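Local coordinates for ribonuclease T2 (Homo sapiens, PDB 3T0O), which cleaves single-stranded RNA, preferably between purine and uridine, and so supplies degraded microbial RNA to innate immune sensing through TLR8, at residues 29-34 against 74-79; 158-163 against 215-220; 168-173 against 220-225. All coordinates share one frame; numbering follows the deposited sequence. Where two conformers were deposited one is given.

Contact 1: residues 29-34 against 74-79; sequences NDCRDP and PDVIHS
Two loops run past each other here, with Cys31 CA 5.6 Å from Val76 CA and a short 3-10 turn at residues 30-31 turned toward residues 74-79. Asp30 carries the polar part. Its CG sits beside its own backbone N, and OD2 reaches over Pro74 CB to accept from Asp75 N (2.9 Å). The bond is bent at hydrogen (136°), and the N-H comes to OD2 from somewhat above the carboxylate plane. Arg83 forms a salt bridge with the same oxygen, which probably steadies the charge of Asp30 near that of Asp75. Water 1 joins the backbones: it accepts from Asp30 N and donates to Asp75 O.

At the other end Asn29 ND2 gives a straight bond to Ser79 O (2.8 Å, 167°). The oxygen lies in the amide plane of Asn29, while ND2 stands above the carbonyl plane of Ser79. Asp75 shapes its own loop as an Asx turn. OD1 is met nearly along its C-O axis by Ile77 N (3.2 Å), and from above the carboxylate plane by Ser79 N (2.9 Å). Between these ends Cys31 SG rests on Val76 CB (3.8 Å), and its disulfide to Cys24 ties the first loop back toward helix 20-23. Val76 also packs on that helix, on His18 of strand 12-18 and on Thr39 of strand 39-45, the strand that bears the predicted active-site His41.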
loop_
_atom_site.group_PDB
_atom_site.type_symbol
_atom_site.label_atom_id
_atom_site.label_comp_id
_atom_site.label_asym_id
_atom_site.label_seq_id
_atom_site.Cartn_x
_atom_site.Cartn_y
_atom_site.Cartn_z
ATOM N N ASN A 29 -8.176 -6.083 -16.172
ATOM C CA ASN A 29 -8.873 -5.321 -15.163
ATOM C C ASN A 29 -8.109 -4.105 -14.734
ATOM O O ASN A 29 -7.697 -3.314 -15.629
ATOM C CB ASN A 29 -9.337 -6.245 -14.006
ATOM C CG ASN A 29 -10.175 -7.365 -14.539
ATOM O OD1 ASN A 29 -11.082 -7.120 -15.341
ATOM N ND2 ASN A 29 -9.856 -8.587 -14.158
ATOM N N ASP A 30 -7.848 -3.967 -13.437
ATOM C CA ASP A 30 -7.176 -2.765 -12.961
ATOM C C ASP A 30 -5.730 -2.625 -13.513
ATOM O O ASP A 30 -5.179 -1.502 -13.524
ATOM C CB ASP A 30 -7.176 -2.740 -11.407
ATOM C CG ASP A 30 -8.557 -2.438 -10.812
ATOM O OD1 ASP A 30 -9.335 -1.729 -11.450
ATOM O OD2 ASP A 30 -8.906 -3.051 -9.765
ATOM N N CYS A 31 -5.120 -3.729 -13.951
ATOM C CA CYS A 31 -3.799 -3.745 -14.522
ATOM C C CYS A 31 -3.786 -3.700 -16.046
ATOM O O CYS A 31 -2.701 -3.756 -16.664
ATOM C CB CYS A 31 -3.037 -5.041 -14.054
ATOM S SG CYS A 31 -2.623 -4.859 -12.352
ATOM N N ARG A 32 -4.946 -3.566 -16.682
ATOM C CA ARG A 32 -4.886 -3.439 -18.139
ATOM C C ARG A 32 -4.201 -2.153 -18.565
ATOM O O ARG A 32 -3.361 -2.169 -19.460
ATOM C CB ARG A 32 -6.255 -3.636 -18.715
ATOM C CG ARG A 32 -6.208 -3.530 -20.205
ATOM C CD ARG A 32 -7.459 -4.055 -20.792
ATOM N NE ARG A 32 -7.725 -5.477 -20.526
ATOM C CZ ARG A 32 -7.255 -6.515 -21.205
ATOM N NH1 ARG A 32 -6.397 -6.376 -22.199
ATOM N NH2 ARG A 32 -7.670 -7.735 -20.863
ATOM N N ASP A 33 -4.556 -1.056 -17.913
ATOM C CA ASP A 33 -3.811 0.180 -17.986
ATOM C C ASP A 33 -3.528 0.536 -16.529
ATOM O O ASP A 33 -4.385 1.126 -15.890
ATOM C CB ASP A 33 -4.704 1.246 -18.682
ATOM C CG ASP A 33 -5.022 0.893 -20.163
ATOM O OD1 ASP A 33 -4.081 0.910 -21.000
ATOM O OD2 ASP A 33 -6.208 0.586 -20.475
ATOM N N PRO A 34 -2.370 0.146 -16.006
ATOM C CA PRO A 34 -2.118 0.324 -14.571
ATOM C C PRO A 34 -2.310 1.787 -14.203
ATOM O O PRO A 34 -1.841 2.694 -14.939
ATOM C CB PRO A 34 -0.675 -0.093 -14.417
ATOM C CG PRO A 34 -0.459 -1.105 -15.588
ATOM C CD PRO A 34 -1.269 -0.560 -16.678
ATOM N N PRO A 74 -7.415 -0.332 -5.803
ATOM C CA PRO A 74 -7.749 -1.319 -6.834
ATOM C C PRO A 74 -6.934 -2.591 -6.713
ATOM O O PRO A 74 -5.894 -2.602 -6.039
ATOM C CB PRO A 74 -7.290 -0.625 -8.146
ATOM C CG PRO A 74 -6.101 0.257 -7.710
ATOM C CD PRO A 74 -6.629 0.814 -6.350
ATOM N N ASP A 75 -7.435 -3.663 -7.338
ATOM C CA ASP A 75 -6.719 -4.922 -7.303
ATOM C C ASP A 75 -5.688 -4.950 -8.377
ATOM O O ASP A 75 -5.977 -5.201 -9.521
ATOM C CB ASP A 75 -7.700 -6.059 -7.462
ATOM C CG ASP A 75 -7.027 -7.417 -7.445
ATOM O OD1 ASP A 75 -5.783 -7.460 -7.363
ATOM O OD2 ASP A 75 -7.754 -8.447 -7.542
ATOM N N VAL A 76 -4.468 -4.620 -7.994
ATOM C CA VAL A 76 -3.356 -4.583 -8.960
ATOM C C VAL A 76 -2.330 -5.638 -8.685
ATOM O O VAL A 76 -1.200 -5.531 -9.206
ATOM C CB VAL A 76 -2.732 -3.167 -8.989
ATOM C CG1 VAL A 76 -3.777 -2.172 -9.514
ATOM C CG2 VAL A 76 -2.185 -2.751 -7.608
ATOM N N ILE A 77 -2.744 -6.704 -7.998
ATOM C CA ILE A 77 -1.831 -7.858 -7.837
ATOM C C ILE A 77 -2.419 -8.991 -8.631
ATOM O O ILE A 77 -1.831 -9.351 -9.655
ATOM C CB ILE A 77 -1.702 -8.170 -6.388
ATOM C CG1 ILE A 77 -0.959 -6.997 -5.704
ATOM C CG2 ILE A 77 -0.866 -9.457 -6.261
ATOM C CD1 ILE A 77 -0.932 -7.050 -4.252
ATOM N N HIS A 78 -3.555 -9.563 -8.234
ATOM C CA HIS A 78 -4.135 -10.590 -9.076
ATOM C C HIS A 78 -5.089 -10.090 -10.122
ATOM O O HIS A 78 -5.392 -10.817 -11.104
ATOM C CB HIS A 78 -4.936 -11.572 -8.286
ATOM C CG HIS A 78 -4.096 -12.377 -7.360
ATOM N ND1 HIS A 78 -3.002 -13.109 -7.783
ATOM C CD2 HIS A 78 -4.163 -12.515 -6.019
ATOM C CE1 HIS A 78 -2.424 -13.660 -6.719
ATOM N NE2 HIS A 78 -3.116 -13.332 -5.642
ATOM N N SER A 79 -5.564 -8.861 -9.861
ATOM C CA SER A 79 -6.453 -8.234 -10.814
ATOM C C SER A 79 -7.623 -9.136 -11.131
ATOM O O SER A 79 -7.950 -9.347 -12.302
ATOM C CB SER A 79 -5.706 -7.799 -12.105
ATOM O OG SER A 79 -4.778 -6.783 -11.749
HETATM O O HOH W 1 -8.385 -5.687 -11.142
#

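Contact 2: residues 158-163 against 215-220; sequences IQCLPP and RVCEDG
The tight part of this contact is the disulfide. Cys160 SG and Cys217 SG are bonded at 2.0 Å, with a right-handed torsion of 95° about the S-S bond. Both sulfurs stand beside their own backbone N, anti to the carbonyl carbon. Cys217 reaches toward residues 158-163, and its sulfur also touches Ile158 CG2 (3.6 Å). Val141 and Phe144 of helix 141-152 pack over this side, on Cys217 and Ile158 respectively.

Three backbone bonds hold the ladder beside it. Cys217 N points almost straight at Ile158 O (2.9 Å, 176°) and meets a lone pair of that oxygen in the carbonyl plane. Cys160 N meets Arg215 O nearly along the C=O axis (2.8 Å). Arg215 N returns the bond to Cys160 O (2.9 Å). Cys160 and Arg215 are thus an antiparallel hydrogen-bonded pair, and Gln159 and Val216 the non-hydrogen-bonded pair next to it. Strand 215-216 thereby extends the antiparallel sheet of the RNase T2 fold past strand 157-161, and the disulfide ties the chain to strand 157-161 just after strand 215-216 ends.

The solvent side is looser. Arg215 starts on the same face as Cys160, but its chain is exposed. Val216 points away. Water 2 donates to Cys217 O (2.8 Å) and only weakly to Ile158 O. Gln159 is better held. Its CB lies over Arg215 O (3.4 Å), and its OE1 accepts from Gln174 NE2 on the neighbouring strand 171-180. Its side chain is about 7 Å from that of the predicted active-site His41.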
loop_
_atom_site.group_PDB
_atom_site.type_symbol
_atom_site.label_atom_id
_atom_site.label_comp_id
_atom_site.label_asym_id
_atom_site.label_seq_id
_atom_site.Cartn_x
_atom_site.Cartn_y
_atom_site.Cartn_z
ATOM N N ILE A 158 11.077 0.399 1.855
ATOM C CA ILE A 158 10.902 0.504 0.429
ATOM C C ILE A 158 11.263 -0.838 -0.198
ATOM O O ILE A 158 12.359 -1.376 0.050
ATOM C CB ILE A 158 11.790 1.553 -0.130
ATOM C CG1 ILE A 158 11.592 2.936 0.522
ATOM C CG2 ILE A 158 11.590 1.681 -1.690
ATOM C CD1 ILE A 158 12.723 3.816 0.253
ATOM N N GLN A 159 10.312 -1.409 -0.966
ATOM C CA GLN A 159 10.472 -2.762 -1.408
ATOM C C GLN A 159 10.416 -2.790 -2.946
ATOM O O GLN A 159 9.763 -1.958 -3.556
ATOM C CB GLN A 159 9.360 -3.693 -0.926
ATOM C CG GLN A 159 9.489 -3.801 0.583
ATOM C CD GLN A 159 8.257 -4.138 1.200
ATOM O OE1 GLN A 159 7.247 -3.470 0.985
ATOM N NE2 GLN A 159 8.311 -5.143 2.080
ATOM N N CYS A 160 11.148 -3.749 -3.489
ATOM C CA CYS A 160 11.451 -3.803 -4.929
ATOM C C CYS A 160 11.222 -5.210 -5.438
ATOM O O CYS A 160 11.372 -6.193 -4.700
ATOM C CB CYS A 160 12.921 -3.478 -5.204
ATOM S SG CYS A 160 13.301 -1.730 -5.187
ATOM N N LEU A 161 10.971 -5.287 -6.743
ATOM C CA LEU A 161 11.145 -6.592 -7.447
ATOM C C LEU A 161 12.540 -6.679 -7.933
ATOM O O LEU A 161 13.084 -5.742 -8.408
ATOM C CB LEU A 161 10.146 -6.723 -8.607
ATOM C CG LEU A 161 8.741 -6.790 -7.996
ATOM C CD1 LEU A 161 7.892 -7.035 -9.259
ATOM C CD2 LEU A 161 8.486 -7.937 -6.995
ATOM N N PRO A 162 13.197 -7.820 -7.772
ATOM C CA PRO A 162 14.565 -7.899 -8.266
ATOM C C PRO A 162 14.632 -7.929 -9.787
ATOM O O PRO A 162 13.587 -8.108 -10.447
ATOM C CB PRO A 162 15.030 -9.251 -7.712
ATOM C CG PRO A 162 13.730 -10.109 -7.861
ATOM C CD PRO A 162 12.696 -9.128 -7.287
ATOM N N PRO A 163 15.837 -7.765 -10.348
ATOM C CA PRO A 163 15.969 -7.878 -11.805
ATOM C C PRO A 163 15.502 -9.278 -12.295
ATOM O O PRO A 163 15.688 -10.262 -11.605
ATOM C CB PRO A 163 17.473 -7.664 -12.060
ATOM C CG PRO A 163 18.149 -7.318 -10.741
ATOM C CD PRO A 163 17.087 -7.377 -9.654
ATOM N N ARG A 215 10.935 -7.458 -2.083
ATOM C CA ARG A 215 11.884 -7.586 -0.979
ATOM C C ARG A 215 12.412 -6.218 -0.725
ATOM O O ARG A 215 12.280 -5.344 -1.533
ATOM C CB ARG A 215 13.056 -8.476 -1.394
ATOM C CG ARG A 215 12.694 -9.921 -1.597
ATOM C CD ARG A 215 12.265 -10.613 -0.325
ATOM N NE ARG A 215 12.298 -12.073 -0.517
ATOM C CZ ARG A 215 11.262 -12.769 -0.964
ATOM N NH1 ARG A 215 10.132 -12.107 -1.286
ATOM N NH2 ARG A 215 11.378 -14.117 -1.094
ATOM N N VAL A 216 13.131 -6.048 0.388
ATOM C CA VAL A 216 13.707 -4.716 0.624
ATOM C C VAL A 216 14.569 -4.308 -0.563
ATOM O O VAL A 216 15.356 -5.095 -1.093
ATOM C CB VAL A 216 14.562 -4.761 1.916
ATOM C CG1 VAL A 216 15.541 -5.875 1.839
ATOM C CG2 VAL A 216 15.249 -3.458 2.141
ATOM N N CYS A 217 14.414 -3.052 -1.009
ATOM C CA CYS A 217 15.269 -2.576 -2.091
ATOM C C CYS A 217 16.693 -2.486 -1.643
ATOM O O CYS A 217 16.965 -1.953 -0.566
ATOM C CB CYS A 217 14.843 -1.199 -2.565
ATOM S SG CYS A 217 13.192 -1.125 -3.242
ATOM N N GLU A 218 17.583 -2.943 -2.511
ATOM C CA GLU A 218 19.021 -2.806 -2.276
ATOM C C GLU A 218 19.479 -1.354 -2.471
ATOM O O GLU A 218 18.979 -0.679 -3.354
ATOM C CB GLU A 218 19.731 -3.719 -3.253
ATOM C CG GLU A 218 19.432 -5.201 -3.010
ATOM C CD GLU A 218 19.985 -5.699 -1.638
ATOM O OE1 GLU A 218 20.484 -4.889 -0.848
ATOM O OE2 GLU A 218 19.634 -6.801 -1.344
ATOM N N ASP A 219 20.441 -0.850 -1.679
ATOM C CA ASP A 219 20.959 0.472 -2.008
ATOM C C ASP A 219 21.473 0.447 -3.446
ATOM O O ASP A 219 22.042 -0.575 -3.946
ATOM C CB ASP A 219 22.093 0.889 -1.069
ATOM C CG ASP A 219 21.640 1.082 0.380
ATOM O OD1 ASP A 219 22.525 1.064 1.276
ATOM O OD2 ASP A 219 20.436 1.280 0.618
ATOM N N GLY A 220 21.307 1.540 -4.157
ATOM C CA GLY A 220 21.793 1.632 -5.512
ATOM C C GLY A 220 20.702 1.995 -6.500
ATOM O O GLY A 220 19.624 2.462 -6.087
HETATM O O HOH W 2 15.417 -0.174 0.856
#

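Contact 3: residues 168-173 against 220-225; sequences EVQTIG and GPVFYP
Gln170 O is held by one straight hydrogen bond from Phe223 N (2.9 Å, 177°) and one longer CA-H...O contact from Val222 CA (3.6 Å). Phe223 O is its counterpart: Ile172 N bonds it nearly along the C=O axis (2.9 Å), and Thr171 CA adds a CA-H...O contact (3.4 Å). Phe223 therefore bonds to the residues on either side of Thr171 and makes a single bridge with it.

Gln170 adds a side-chain bond. Its CG takes the crowded position between backbone N and carbonyl carbon (chi1 65°), and the extended chain runs over Val222. NE2 donates to Pro221 O (3.0 Å) from above the carbonyl plane, with the oxygen close to the Gln170 amide plane. OE1 accepts from Glu218 N, so both ends of the amide are used.

In the alpha/beta fold of RNase T2 this is the C-terminal tail crossing the start of strand 171-180. Its own short strand 221-222 pairs antiparallel with strand 139-140.

The inner side is apolar. Val222 CG2 presses against Ile172 N and CB, the latter at 3.7 Å. Ile172 CG2 lies beside the Tyr224 ring, nearest CD1 (3.6 Å), and the two side chains point the same way. Trp19 and Phe144 meet that ring edge-to-face, and its OH bonds to Trp38. On the outer side the Val169 and Phe223 side chains cross at about a right angle, CG2 against CB, and Val169 CG1 reaches Pro221. Beside helix 20-23, Thr171 CG2 sits on Pro225 CD (3.5 Å), while Thr171 OG1 lies at the edge of the Phe223 ring.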
loop_
_atom_site.group_PDB
_atom_site.type_symbol
_atom_site.label_atom_id
_atom_site.label_comp_id
_atom_site.label_asym_id
_atom_site.label_seq_id
_atom_site.Cartn_x
_atom_site.Cartn_y
_atom_site.Cartn_z
ATOM N N GLU A 168 19.078 -6.659 -15.437
ATOM C CA GLU A 168 18.761 -5.252 -15.429
ATOM C C GLU A 168 18.840 -4.762 -13.951
ATOM O O GLU A 168 19.644 -5.266 -13.186
ATOM C CB GLU A 168 17.391 -5.096 -16.084
ATOM C CG GLU A 168 16.362 -6.100 -15.492
ATOM C CD GLU A 168 15.163 -6.360 -16.395
ATOM O OE1 GLU A 168 15.275 -7.219 -17.304
ATOM O OE2 GLU A 168 14.106 -5.726 -16.182
ATOM N N VAL A 169 18.013 -3.799 -13.537
ATOM C CA VAL A 169 18.070 -3.301 -12.145
ATOM C C VAL A 169 16.726 -3.588 -11.479
ATOM O O VAL A 169 15.727 -3.831 -12.143
ATOM C CB VAL A 169 18.416 -1.739 -11.993
ATOM C CG1 VAL A 169 19.803 -1.393 -12.604
ATOM C CG2 VAL A 169 17.397 -0.923 -12.595
ATOM N N GLN A 170 16.735 -3.621 -10.150
ATOM C CA GLN A 170 15.501 -3.802 -9.358
ATOM C C GLN A 170 14.487 -2.696 -9.708
ATOM O O GLN A 170 14.830 -1.588 -10.097
ATOM C CB GLN A 170 15.835 -3.783 -7.886
ATOM C CG GLN A 170 16.382 -2.404 -7.438
ATOM C CD GLN A 170 16.968 -2.338 -6.082
ATOM O OE1 GLN A 170 16.793 -3.236 -5.240
ATOM N NE2 GLN A 170 17.720 -1.290 -5.877
ATOM N N THR A 171 13.234 -3.035 -9.467
ATOM C CA THR A 171 12.153 -2.137 -9.776
ATOM C C THR A 171 11.372 -1.809 -8.504
ATOM O O THR A 171 10.942 -2.731 -7.805
ATOM C CB THR A 171 11.231 -2.840 -10.723
ATOM O OG1 THR A 171 12.007 -3.360 -11.831
ATOM C CG2 THR A 171 10.207 -1.811 -11.225
ATOM N N ILE A 172 11.191 -0.517 -8.202
ATOM C CA ILE A 172 10.453 -0.162 -6.960
ATOM C C ILE A 172 9.018 -0.575 -7.098
ATOM O O ILE A 172 8.405 -0.292 -8.115
ATOM C CB ILE A 172 10.634 1.307 -6.600
ATOM C CG1 ILE A 172 10.002 1.578 -5.212
ATOM C CG2 ILE A 172 9.924 2.267 -7.630
ATOM C CD1 ILE A 172 10.264 3.044 -4.744
ATOM N N GLY A 173 8.494 -1.160 -6.017
ATOM C CA GLY A 173 7.117 -1.707 -6.036
ATOM C C GLY A 173 6.281 -1.239 -4.865
ATOM O O GLY A 173 5.090 -1.179 -5.030
ATOM N N GLY A 220 21.307 1.540 -4.157
ATOM C CA GLY A 220 21.793 1.632 -5.512
ATOM C C GLY A 220 20.702 1.995 -6.500
ATOM O O GLY A 220 19.624 2.462 -6.087
ATOM N N PRO A 221 20.929 1.750 -7.772
ATOM C CA PRO A 221 19.947 2.167 -8.779
ATOM C C PRO A 221 18.657 1.408 -8.689
ATOM O O PRO A 221 18.621 0.236 -8.241
ATOM C CB PRO A 221 20.646 1.885 -10.142
ATOM C CG PRO A 221 22.016 1.649 -9.775
ATOM C CD PRO A 221 22.161 1.249 -8.389
ATOM N N VAL A 222 17.599 2.131 -8.985
ATOM C CA VAL A 222 16.298 1.494 -8.953
ATOM C C VAL A 222 15.472 2.083 -10.101
ATOM O O VAL A 222 15.549 3.300 -10.418
ATOM C CB VAL A 222 15.617 1.686 -7.517
ATOM C CG1 VAL A 222 15.497 3.165 -7.174
ATOM C CG2 VAL A 222 14.179 1.018 -7.494
ATOM N N PHE A 223 14.709 1.217 -10.720
ATOM C CA PHE A 223 13.803 1.673 -11.791
ATOM C C PHE A 223 12.451 1.957 -11.189
ATOM O O PHE A 223 11.872 1.127 -10.485
ATOM C CB PHE A 223 13.740 0.523 -12.828
ATOM C CG PHE A 223 12.956 0.801 -14.057
ATOM C CD1 PHE A 223 12.958 2.044 -14.671
ATOM C CD2 PHE A 223 12.234 -0.229 -14.632
ATOM C CE1 PHE A 223 12.204 2.295 -15.874
ATOM C CE2 PHE A 223 11.482 0.010 -15.838
ATOM C CZ PHE A 223 11.500 1.276 -16.426
ATOM N N TYR A 224 11.881 3.091 -11.580
ATOM C CA TYR A 224 10.544 3.504 -11.130
ATOM C C TYR A 224 9.770 3.653 -12.462
ATOM O O TYR A 224 9.826 4.715 -13.138
ATOM C CB TYR A 224 10.722 4.850 -10.419
ATOM C CG TYR A 224 9.465 5.507 -9.933
ATOM C CD1 TYR A 224 8.310 4.754 -9.660
ATOM C CD2 TYR A 224 9.469 6.839 -9.653
ATOM C CE1 TYR A 224 7.127 5.361 -9.193
ATOM C CE2 TYR A 224 8.367 7.480 -9.144
ATOM C CZ TYR A 224 7.177 6.736 -8.928
ATOM O OH TYR A 224 6.100 7.373 -8.386
ATOM N N PRO A 225 9.099 2.605 -12.880
ATOM C CA PRO A 225 8.671 2.486 -14.279
ATOM C C PRO A 225 7.447 3.293 -14.597
ATOM O O PRO A 225 6.451 3.277 -13.847
ATOM C CB PRO A 225 8.321 0.984 -14.427
ATOM C CG PRO A 225 8.050 0.487 -13.095
ATOM C CD PRO A 225 8.960 1.336 -12.145
#

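Contact 1 stands apart: its centre is about 20 Å from those of the others, and nothing in it touches them. It joins two loops, is largely buried, and relies on side-chain to backbone hydrogen bonds, one with a carboxylate acceptor, one with an amide donor, plus a disulfide to an outside cysteine. Contacts 2 and 3 are partly buried neighbours. They share Gly220 and use adjacent strands 157-161 and 171-180, tied by Leu161 N to Thr171 O and Glu218 N to Gln170 OE1. Both rest on backbone bonds; contact 2 adds a disulfide, contact 3 a glutamine side-chain bond and more extensive apolar packing. Contacts 1 and 2 approach the predicted active-site His41; contact 3 lies away from it.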